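Local coordinates for protein orotidine 5'-phosphate decarboxylase (Sulfolobus solfataricus, PDB 4DBD) that probably catalyses, as a homodimer, the decarboxylation of orotidine 5'-monophosphate to UMP, the last step of de novo UMP biosynthesis, at residues Q17-K20 / E21-N24; G118-T121 / L122-D125; Y126-N129 / V130-I134; I149-Y152 / R153-F156. All coordinates share one frame; numbering follows the deposited sequence.

Contact 1: residues Q17-K20 / E21-N24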
loop_
_atom_site.group_PDB
_atom_site.type_symbol
_atom_site.label_atom_id
_atom_site.label_comp_id
_atom_site.label_asym_id
_atom_site.label_seq_id
_atom_site.Cartn_x
_atom_site.Cartn_y
_atom_site.Cartn_z
ATOM N N GLN A 17 7.301 27.784 0.736
ATOM C CA GLN A 17 8.236 28.637 1.466
ATOM C C GLN A 17 8.736 27.963 2.745
ATOM O O GLN A 17 9.930 28.005 3.049
ATOM C CB GLN A 17 7.614 30.005 1.767
ATOM C CG GLN A 17 7.132 30.732 0.521
ATOM C CD GLN A 17 8.212 30.847 -0.543
ATOM O OE1 GLN A 17 9.383 31.077 -0.233
ATOM N NE2 GLN A 17 7.822 30.684 -1.807
ATOM N N VAL A 18 7.823 27.330 3.480
ATOM C CA VAL A 18 8.191 26.563 4.676
ATOM C C VAL A 18 9.214 25.471 4.361
ATOM O O VAL A 18 10.233 25.332 5.046
ATOM C CB VAL A 18 6.943 25.913 5.328
ATOM C CG1 VAL A 18 7.348 24.905 6.405
ATOM C CG2 VAL A 18 6.020 26.978 5.895
ATOM N N LEU A 19 8.941 24.696 3.316
ATOM C CA LEU A 19 9.830 23.600 2.951
ATOM C C LEU A 19 11.230 24.101 2.590
ATOM O O LEU A 19 12.218 23.423 2.837
ATOM C CB LEU A 19 9.222 22.768 1.815
ATOM C CG LEU A 19 7.860 22.154 2.161
ATOM C CD1 LEU A 19 7.204 21.489 0.951
ATOM C CD2 LEU A 19 8.003 21.160 3.307
ATOM N N LYS A 20 11.316 25.302 2.021
ATOM C CA LYS A 20 12.618 25.846 1.628
ATOM C C LYS A 20 13.524 26.170 2.817
ATOM O O LYS A 20 14.746 26.055 2.713
ATOM C CB LYS A 20 12.458 27.060 0.706
ATOM C CG LYS A 20 11.967 26.709 -0.688
ATOM C CD LYS A 20 12.938 25.775 -1.404
ATOM C CE LYS A 20 14.270 26.457 -1.695
ATOM N NZ LYS A 20 15.216 25.573 -2.443
ATOM N N GLU A 21 12.932 26.566 3.941
ATOM C CA GLU A 21 13.702 26.762 5.168
ATOM C C GLU A 21 14.103 25.428 5.770
ATOM O O GLU A 21 15.221 25.265 6.274
ATOM C CB GLU A 21 12.907 27.561 6.202
ATOM C CG GLU A 21 12.863 29.060 5.937
ATOM C CD GLU A 21 14.247 29.669 5.753
ATOM O OE1 GLU A 21 15.028 29.706 6.730
ATOM O OE2 GLU A 21 14.555 30.110 4.623
ATOM N N MET A 22 13.181 24.474 5.721
ATOM C CA MET A 22 13.437 23.151 6.271
ATOM C C MET A 22 14.494 22.416 5.467
ATOM O O MET A 22 15.222 21.591 6.008
ATOM C CB MET A 22 12.147 22.335 6.302
ATOM C CG MET A 22 11.035 22.954 7.124
ATOM S SD MET A 22 9.681 21.773 7.306
ATOM C CE MET A 22 8.881 22.397 8.784
ATOM N N GLU A 23 14.588 22.731 4.176
ATOM C CA GLU A 23 15.433 21.971 3.262
ATOM C C GLU A 23 16.834 21.674 3.811
ATOM O O GLU A 23 17.329 20.546 3.683
ATOM C CB GLU A 23 15.508 22.659 1.888
ATOM C CG GLU A 23 16.767 23.488 1.649
ATOM C CD GLU A 23 16.735 24.224 0.323
ATOM O OE1 GLU A 23 17.559 25.146 0.127
ATOM O OE2 GLU A 23 15.874 23.882 -0.519
ATOM N N ASN A 24 17.469 22.672 4.423
ATOM C CA ASN A 24 18.824 22.494 4.933
ATOM C C ASN A 24 18.829 22.092 6.405
ATOM O O ASN A 24 19.877 22.082 7.058
ATOM C CB ASN A 24 19.654 23.763 4.721
ATOM C CG ASN A 24 19.124 24.940 5.506
ATOM O OD1 ASN A 24 17.938 25.001 5.827
ATOM N ND2 ASN A 24 20.001 25.886 5.820
#

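Contact 2: residues G118-T121 / L122-D125. With SO4 (sulfate ion), chain C.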
loop_
_atom_site.group_PDB
_atom_site.type_symbol
_atom_site.label_atom_id
_atom_site.label_comp_id
_atom_site.label_asym_id
_atom_site.label_seq_id
_atom_site.Cartn_x
_atom_site.Cartn_y
_atom_site.Cartn_z
ATOM N N GLY A 118 -0.483 -3.709 16.907
ATOM C CA GLY A 118 -1.007 -4.807 16.123
ATOM C C GLY A 118 0.011 -5.437 15.189
ATOM O O GLY A 118 -0.236 -6.503 14.630
ATOM N N TRP A 119 1.159 -4.789 15.017
ATOM C CA TRP A 119 2.205 -5.359 14.169
ATOM C C TRP A 119 2.785 -6.618 14.792
ATOM O O TRP A 119 3.345 -6.575 15.892
ATOM C CB TRP A 119 3.334 -4.355 13.918
ATOM C CG TRP A 119 4.418 -4.916 13.035
ATOM C CD1 TRP A 119 5.603 -5.461 13.432
ATOM C CD2 TRP A 119 4.399 -5.000 11.605
ATOM N NE1 TRP A 119 6.330 -5.869 12.339
ATOM C CE2 TRP A 119 5.609 -5.597 11.203
ATOM C CE3 TRP A 119 3.472 -4.619 10.628
ATOM C CZ2 TRP A 119 5.921 -5.827 9.858
ATOM C CZ3 TRP A 119 3.788 -4.833 9.297
ATOM C CH2 TRP A 119 5.000 -5.435 8.925
ATOM N N SER A 120 2.672 -7.732 14.076
ATOM C CA SER A 120 3.157 -9.012 14.575
ATOM C C SER A 120 4.677 -9.134 14.529
ATOM O O SER A 120 5.327 -8.780 13.542
ATOM C CB SER A 120 2.526 -10.177 13.809
ATOM O OG SER A 120 2.974 -11.409 14.340
ATOM N N THR A 121 5.222 -9.652 15.620
ATOM C CA THR A 121 6.644 -9.878 15.767
ATOM C C THR A 121 6.999 -11.242 15.188
ATOM O O THR A 121 8.173 -11.573 15.019
ATOM C CB THR A 121 7.015 -9.865 17.268
ATOM O OG1 THR A 121 8.346 -9.370 17.445
ATOM C CG2 THR A 121 6.892 -11.271 17.870
ATOM N N LEU A 122 5.975 -12.027 14.876
ATOM C CA LEU A 122 6.146 -13.457 14.617
ATOM C C LEU A 122 6.954 -13.808 13.372
ATOM O O LEU A 122 7.417 -14.938 13.226
ATOM C CB LEU A 122 4.782 -14.143 14.550
ATOM C CG LEU A 122 3.950 -14.025 15.826
ATOM C CD1 LEU A 122 2.660 -14.825 15.708
ATOM C CD2 LEU A 122 4.772 -14.480 17.025
ATOM N N PHE A 123 7.121 -12.854 12.467
ATOM C CA PHE A 123 7.728 -13.178 11.181
ATOM C C PHE A 123 9.001 -12.389 10.939
ATOM O O PHE A 123 9.354 -12.080 9.797
ATOM C CB PHE A 123 6.711 -12.947 10.072
ATOM C CG PHE A 123 5.310 -13.280 10.484
ATOM C CD1 PHE A 123 5.021 -14.499 11.083
ATOM C CD2 PHE A 123 4.292 -12.357 10.329
ATOM C CE1 PHE A 123 3.731 -14.808 11.485
ATOM C CE2 PHE A 123 3.001 -12.660 10.726
ATOM C CZ PHE A 123 2.724 -13.887 11.311
ATOM N N ALA A 124 9.697 -12.092 12.030
ATOM C CA ALA A 124 10.960 -11.370 11.970
ATOM C C ALA A 124 11.977 -12.106 11.101
ATOM O O ALA A 124 12.700 -11.475 10.331
ATOM C CB ALA A 124 11.510 -11.161 13.368
ATOM N N ASP A 125 12.028 -13.433 11.235
ATOM C CA ASP A 125 12.990 -14.262 10.509
ATOM C C ASP A 125 12.700 -14.232 9.022
ATOM O O ASP A 125 13.607 -14.044 8.209
ATOM C CB ASP A 125 12.964 -15.716 11.019
ATOM C CG ASP A 125 13.584 -15.865 12.397
ATOM O OD1 ASP A 125 14.661 -15.278 12.627
ATOM O OD2 ASP A 125 12.992 -16.568 13.252
HETATM S S SO4 C . 7.186 -6.733 20.438
HETATM O O1 SO4 C . 7.816 -5.423 20.605
HETATM O O2 SO4 C . 5.944 -6.578 19.679
HETATM O O3 SO4 C . 8.096 -7.627 19.723
HETATM O O4 SO4 C . 6.880 -7.302 21.746
HETATM O O HOH W 1 6.699 -9.758 11.458
#

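Contact 3: residues Y126-N129 / V130-I134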
loop_
_atom_site.group_PDB
_atom_site.type_symbol
_atom_site.label_atom_id
_atom_site.label_comp_id
_atom_site.label_asym_id
_atom_site.label_seq_id
_atom_site.Cartn_x
_atom_site.Cartn_y
_atom_site.Cartn_z
ATOM N N TYR A 126 11.437 -14.418 8.663
ATOM C CA TYR A 126 11.026 -14.298 7.267
ATOM C C TYR A 126 11.374 -12.919 6.694
ATOM O O TYR A 126 11.967 -12.804 5.628
ATOM C CB TYR A 126 9.526 -14.532 7.133
ATOM C CG TYR A 126 9.057 -14.433 5.697
ATOM C CD1 TYR A 126 9.490 -15.351 4.746
ATOM C CD2 TYR A 126 8.193 -13.419 5.290
ATOM C CE1 TYR A 126 9.074 -15.276 3.433
ATOM C CE2 TYR A 126 7.768 -13.334 3.973
ATOM C CZ TYR A 126 8.213 -14.265 3.050
ATOM O OH TYR A 126 7.799 -14.186 1.744
ATOM N N ILE A 127 10.987 -11.869 7.407
ATOM C CA ILE A 127 11.228 -10.519 6.921
ATOM C C ILE A 127 12.731 -10.248 6.785
ATOM O O ILE A 127 13.178 -9.692 5.791
ATOM C CB ILE A 127 10.491 -9.463 7.801
ATOM C CG1 ILE A 127 9.026 -9.358 7.330
ATOM C CG2 ILE A 127 11.164 -8.111 7.685
ATOM C CD1 ILE A 127 8.070 -8.765 8.353
ATOM N N LYS A 128 13.519 -10.659 7.773
ATOM C CA LYS A 128 14.972 -10.512 7.670
ATOM C C LYS A 128 15.536 -11.235 6.454
ATOM O O LYS A 128 16.405 -10.704 5.758
ATOM C CB LYS A 128 15.661 -10.972 8.962
ATOM C CG LYS A 128 15.444 -10.001 10.104
ATOM C CD LYS A 128 16.188 -10.411 11.377
ATOM C CE LYS A 128 15.909 -9.420 12.502
ATOM N NZ LYS A 128 16.809 -9.639 13.675
ATOM N N ASN A 129 15.041 -12.439 6.191
ATOM C CA ASN A 129 15.445 -13.164 4.989
ATOM C C ASN A 129 15.088 -12.436 3.700
ATOM O O ASN A 129 15.884 -12.374 2.767
ATOM C CB ASN A 129 14.845 -14.565 4.978
ATOM C CG ASN A 129 15.512 -15.468 5.971
ATOM O OD1 ASN A 129 16.605 -15.160 6.451
ATOM N ND2 ASN A 129 14.864 -16.583 6.297
ATOM N N VAL A 130 13.877 -11.905 3.634
ATOM C CA VAL A 130 13.497 -11.090 2.487
ATOM C C VAL A 130 14.481 -9.937 2.324
ATOM O O VAL A 130 14.951 -9.651 1.216
ATOM C CB VAL A 130 12.061 -10.567 2.624
ATOM C CG1 VAL A 130 11.767 -9.566 1.542
ATOM C CG2 VAL A 130 11.077 -11.728 2.567
ATOM N N ILE A 131 14.796 -9.262 3.426
ATOM C CA ILE A 131 15.708 -8.123 3.351
ATOM C C ILE A 131 17.092 -8.562 2.883
ATOM O O ILE A 131 17.730 -7.890 2.075
ATOM C CB ILE A 131 15.787 -7.368 4.701
ATOM C CG1 ILE A 131 14.439 -6.697 4.985
ATOM C CG2 ILE A 131 16.905 -6.347 4.683
ATOM C CD1 ILE A 131 14.269 -6.213 6.428
ATOM N N ARG A 132 17.554 -9.700 3.385
ATOM C CA ARG A 132 18.841 -10.244 2.942
ATOM C C ARG A 132 18.905 -10.571 1.445
ATOM O O ARG A 132 19.907 -10.288 0.793
ATOM C CB ARG A 132 19.210 -11.470 3.774
ATOM C CG ARG A 132 19.516 -11.137 5.209
ATOM C CD ARG A 132 19.519 -12.395 6.057
ATOM N NE ARG A 132 19.833 -12.098 7.446
ATOM C CZ ARG A 132 19.196 -12.629 8.484
ATOM N NH1 ARG A 132 18.214 -13.502 8.292
ATOM N NH2 ARG A 132 19.549 -12.292 9.714
ATOM N N GLU A 133 17.842 -11.157 0.900
ATOM C CA GLU A 133 17.808 -11.467 -0.532
ATOM C C GLU A 133 17.798 -10.211 -1.401
ATOM O O GLU A 133 18.493 -10.137 -2.410
ATOM C CB GLU A 133 16.593 -12.326 -0.882
ATOM C CG GLU A 133 16.702 -13.775 -0.468
ATOM C CD GLU A 133 15.493 -14.582 -0.896
ATOM O OE1 GLU A 133 14.718 -14.084 -1.743
ATOM O OE2 GLU A 133 15.309 -15.708 -0.380
ATOM N N ILE A 134 17.000 -9.226 -1.003
ATOM C CA ILE A 134 16.775 -8.030 -1.810
ATOM C C ILE A 134 17.906 -7.020 -1.681
ATOM O O ILE A 134 18.273 -6.367 -2.654
ATOM C CB ILE A 134 15.425 -7.362 -1.445
ATOM C CG1 ILE A 134 14.264 -8.265 -1.877
ATOM C CG2 ILE A 134 15.297 -5.980 -2.088
ATOM C CD1 ILE A 134 14.040 -8.305 -3.390
#

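Contact 4: residues I149-Y152 / R153-F156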
loop_
_atom_site.group_PDB
_atom_site.type_symbol
_atom_site.label_atom_id
_atom_site.label_comp_id
_atom_site.label_asym_id
_atom_site.label_seq_id
_atom_site.Cartn_x
_atom_site.Cartn_y
_atom_site.Cartn_z
ATOM N N ILE A 149 15.179 -1.907 16.747
ATOM C CA ILE A 149 16.115 -1.012 16.070
ATOM C C ILE A 149 17.551 -1.445 16.329
ATOM O O ILE A 149 18.358 -1.551 15.403
ATOM C CB ILE A 149 15.935 0.454 16.538
ATOM C CG1 ILE A 149 14.556 0.969 16.137
ATOM C CG2 ILE A 149 17.016 1.351 15.956
ATOM C CD1 ILE A 149 14.276 2.398 16.601
ATOM N N THR A 150 17.881 -1.691 17.595
ATOM C CA THR A 150 19.257 -2.059 17.916
ATOM C C THR A 150 19.623 -3.389 17.249
ATOM O O THR A 150 20.699 -3.532 16.661
ATOM C CB THR A 150 19.475 -2.153 19.425
ATOM O OG1 THR A 150 18.958 -0.970 20.055
ATOM C CG2 THR A 150 20.962 -2.287 19.717
ATOM N N GLN A 151 18.705 -4.343 17.319
ATOM C CA GLN A 151 18.902 -5.662 16.730
ATOM C C GLN A 151 18.997 -5.602 15.216
ATOM O O GLN A 151 19.858 -6.242 14.624
ATOM C CB GLN A 151 17.786 -6.610 17.172
ATOM C CG GLN A 151 17.874 -6.943 18.660
ATOM C CD GLN A 151 16.535 -7.263 19.284
ATOM O OE1 GLN A 151 15.539 -7.471 18.585
ATOM N NE2 GLN A 151 16.498 -7.296 20.618
ATOM N N TYR A 152 18.126 -4.834 14.573
ATOM C CA TYR A 152 18.289 -4.655 13.134
ATOM C C TYR A 152 19.612 -3.967 12.794
ATOM O O TYR A 152 20.234 -4.287 11.785
ATOM C CB TYR A 152 17.085 -3.941 12.494
ATOM C CG TYR A 152 15.993 -4.909 12.105
ATOM C CD1 TYR A 152 15.074 -5.356 13.038
ATOM C CD2 TYR A 152 15.907 -5.406 10.810
ATOM C CE1 TYR A 152 14.081 -6.255 12.695
ATOM C CE2 TYR A 152 14.916 -6.309 10.457
ATOM C CZ TYR A 152 14.008 -6.724 11.407
ATOM O OH TYR A 152 13.021 -7.631 11.071
ATOM N N ARG A 153 20.059 -3.049 13.644
ATOM C CA ARG A 153 21.340 -2.385 13.406
ATOM C C ARG A 153 22.476 -3.403 13.487
ATOM O O ARG A 153 23.433 -3.343 12.717
ATOM C CB ARG A 153 21.565 -1.243 14.397
ATOM C CG ARG A 153 22.987 -0.687 14.391
ATOM C CD ARG A 153 23.414 -0.258 12.999
ATOM N NE ARG A 153 22.643 0.891 12.546
ATOM C CZ ARG A 153 22.399 1.179 11.271
ATOM N NH1 ARG A 153 22.855 0.392 10.305
ATOM N NH2 ARG A 153 21.682 2.250 10.971
ATOM N N ARG A 154 22.356 -4.329 14.432
ATOM C CA ARG A 154 23.313 -5.421 14.588
ATOM C C ARG A 154 23.299 -6.330 13.361
ATOM O O ARG A 154 24.353 -6.695 12.833
ATOM C CB ARG A 154 22.964 -6.241 15.839
ATOM C CG ARG A 154 23.535 -7.660 15.843
ATOM C CD ARG A 154 22.802 -8.565 16.829
ATOM N NE ARG A 154 21.507 -9.031 16.330
ATOM C CZ ARG A 154 20.520 -9.460 17.114
ATOM N NH1 ARG A 154 20.683 -9.465 18.433
ATOM N NH2 ARG A 154 19.370 -9.874 16.587
ATOM N N ASP A 155 22.097 -6.692 12.917
ATOM C CA ASP A 155 21.924 -7.645 11.824
ATOM C C ASP A 155 22.242 -7.044 10.459
ATOM O O ASP A 155 22.535 -7.762 9.514
ATOM C CB ASP A 155 20.495 -8.193 11.813
ATOM C CG ASP A 155 20.159 -8.993 13.061
ATOM O OD1 ASP A 155 21.089 -9.410 13.796
ATOM O OD2 ASP A 155 18.950 -9.210 13.303
ATOM N N PHE A 156 22.175 -5.724 10.359
ATOM C CA PHE A 156 22.368 -5.049 9.081
ATOM C C PHE A 156 23.207 -3.788 9.274
ATOM O O PHE A 156 22.722 -2.669 9.118
ATOM C CB PHE A 156 21.007 -4.739 8.428
ATOM C CG PHE A 156 20.146 -5.966 8.198
ATOM C CD1 PHE A 156 20.274 -6.718 7.032
ATOM C CD2 PHE A 156 19.215 -6.371 9.144
ATOM C CE1 PHE A 156 19.493 -7.849 6.823
ATOM C CE2 PHE A 156 18.428 -7.505 8.943
ATOM C CZ PHE A 156 18.572 -8.250 7.780
#

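Contact 1: residues Q17-K20 / E21-N24
V18 and M22 are joined by the most regular backbone bond of residues 17-24 on helix 16-22: M22 N reaches V18 O at 3.1 Å. The helix is the crossover of the first beta-alpha-beta unit of a TIM barrel, linking the parallel neighbours 6-10 and 28-32. Around that bond the helical pattern is less regular. E21 N makes two weak bonds, to Q17 O and to V18 O, and E23 N approaches L19 O at 2.8 Å but at a bent, weak angle.

The side chains of V18 and M22 run side by side in the same direction. V18 CG1, placed opposite the backbone N across the first torsion (chi1 169°), meets the methyl CE of M22 at 3.8 Å, while M22 SD lies 4.4 Å from CD2 of L19. L19 and M22 also pack on L8 of strand 6-10, and M22 touches P196 and L200 of helix 196-210, so these two residues seat the helix against both barrel and C-terminal helix.

Elsewhere the contact is ionic. K20 folds back through bends at chi2 and chi3, which swing its ammonium group over to E23. E23 OE2 also accepts from D52 N, which ties the salt bridge to the loop between helix 41-48 and strand 55-62. The ammonium comes in on the syn side of the carboxylate, with K20 NZ and E23 OE2 2.6 Å apart.

Contact 2: residues G118-T121 / L122-D125
S120 OG accepts the backbone N-H of L122 in a fairly straight bond, 3.1 Å from OG to N with an angle of 160° at the hydrogen. A water bridges S120 O and F123 N: it donates to S120 O at 2.7 Å and accepts from F123 N at 3.3 Å. T121 O takes a weak bond from A124 N, closing a type I beta turn from T121 to A124. This turn leads into helix 124-134, with F123 at the N-cap position, so the contact is the entry to the helix that follows strand 107-113 of the TIM barrel. On the outer side T121 OG1 donates to O3 of a sulfate ion at 2.9 Å; the ion, probably from the crystallisation liquor, is also bound by H148.

L122 CG and one face of the F123 ring lie against S120 OG, L122 CG at 3.2 Å and F123 CE2 at 3.8 Å from it. Replacing S120 by alanine is likely to leave L122 N without this acceptor and the face of the F123 ring without its hydroxyl neighbour. T121 CG2 meets L122 CD2 at 3.9 Å where the two side chains cross nearly at a right angle. The F123 ring stacks on F123 of the second subunit and meets Y126 of that subunit edge-to-face, while W119 packs on F87 of the second subunit.

Contact 3: residues Y126-N129 / V130-I134
V130 CG2 sits over one face of the Y126 ring, 4.0 Å from its centroid and 17° off the ring normal, a CH-pi contact on the tightly packed side of helix 124-134. With chi1 at -179°, Y126 CG points away from the backbone N, which swings the ring along the helix toward the next turn. Substituting an alanine for Y126 would probably strip V130 CG2 of this aromatic cover and cost F123 of the second subunit its edge-to-face partner. Next to this pair, I127 CG2 meets I131 CD1 at 3.9 Å. Four regular i to i+4 bonds, from V130 N to Y126 O through E133 N to N129 O, carry the backbone.

The solvent side is polar and more loosely joined. R132 NH1 donates to N129 OD1 at 3.0 Å through a bent bond (137°) that nevertheless lies in the guanidinium plane, while K128 CB covers a face of that group. The ammonium of K128 is directed to D155, in a salt bridge whose exact geometry is doubtful, and makes a cation-pi contact with Y152.

In the barrel, I127 and I131 pack on A112 of strand 107-113 and on Y152 of helix 146-155, whereas V130 leans on V90 and L94 of helix 90-103.

Contact 4: residues I149-Y152 / R153-F156
Q151 with R154 and Y152 with F156 make this a within-helix contact at the C-terminal end of helix 146-155, the crossover between strands 138-141 and 160-163 of the TIM barrel. Three sound i to i+4 bonds, R153 N to I149 O, R154 N to T150 O and D155 N to Q151 O, hold the turns; a fourth, F156 N to Y152 O, is short at 2.8 Å but weak in angle, and F156 is where the chain leaves helical geometry.

On the buried side Y152 and F156 lie side by side, pointing the same way. Their rings meet rim to rim, with planes 17° apart and centroids 5.9 Å from each other, so neither covers the other; Y152 CD2 touches F156 CE2 at 3.8 Å. Y152 also packs on I139 and V141 of strand 138-141, and F156 on I131 of helix 124-134.

R153 turns away from this pair: bends at chi2 and chi3 precede a guanidinium that forms a salt bridge with D182 and hydrogen bonds to G180 O and M159 O, tying the helix to the segments that lead into strands 160-163 and 183-186.

Q151 and R154 run side by side, the amide and guanidinium planes 9° apart; Q151 CB lies over one face of the guanidinium, 3.7 Å from R154 NH2. A bend at chi3 turns R154 back toward its neighbour D155, whose carboxylate has a second partner in K128, though the placing of D155 OD2 is less certain. R154 NE donates to D155 OD1 at 2.6 Å, meeting it from above the carboxylate plane.

All four contacts are local, on or at the start of barrel-wrapping helices, but they fall into two places. Contact 1 stands alone, about 32 to 37 Å centre to centre from the others and across the chain's centre. Contacts 2, 3 and 4 cluster: 2 and 3 are consecutive on helix 124-134, and contact 4 lies on the adjacent helix 146-155. The cation-pi contact of K128 with Y152 and packing of R132 on F156 join 3 to 4. Contact 2 is the surface member, built on turn bonds and reaching the second subunit, as does Y126 of contact 3. Contacts 1, 3 and 4 are partly buried, each combining apolar packing with charged or polar pairs.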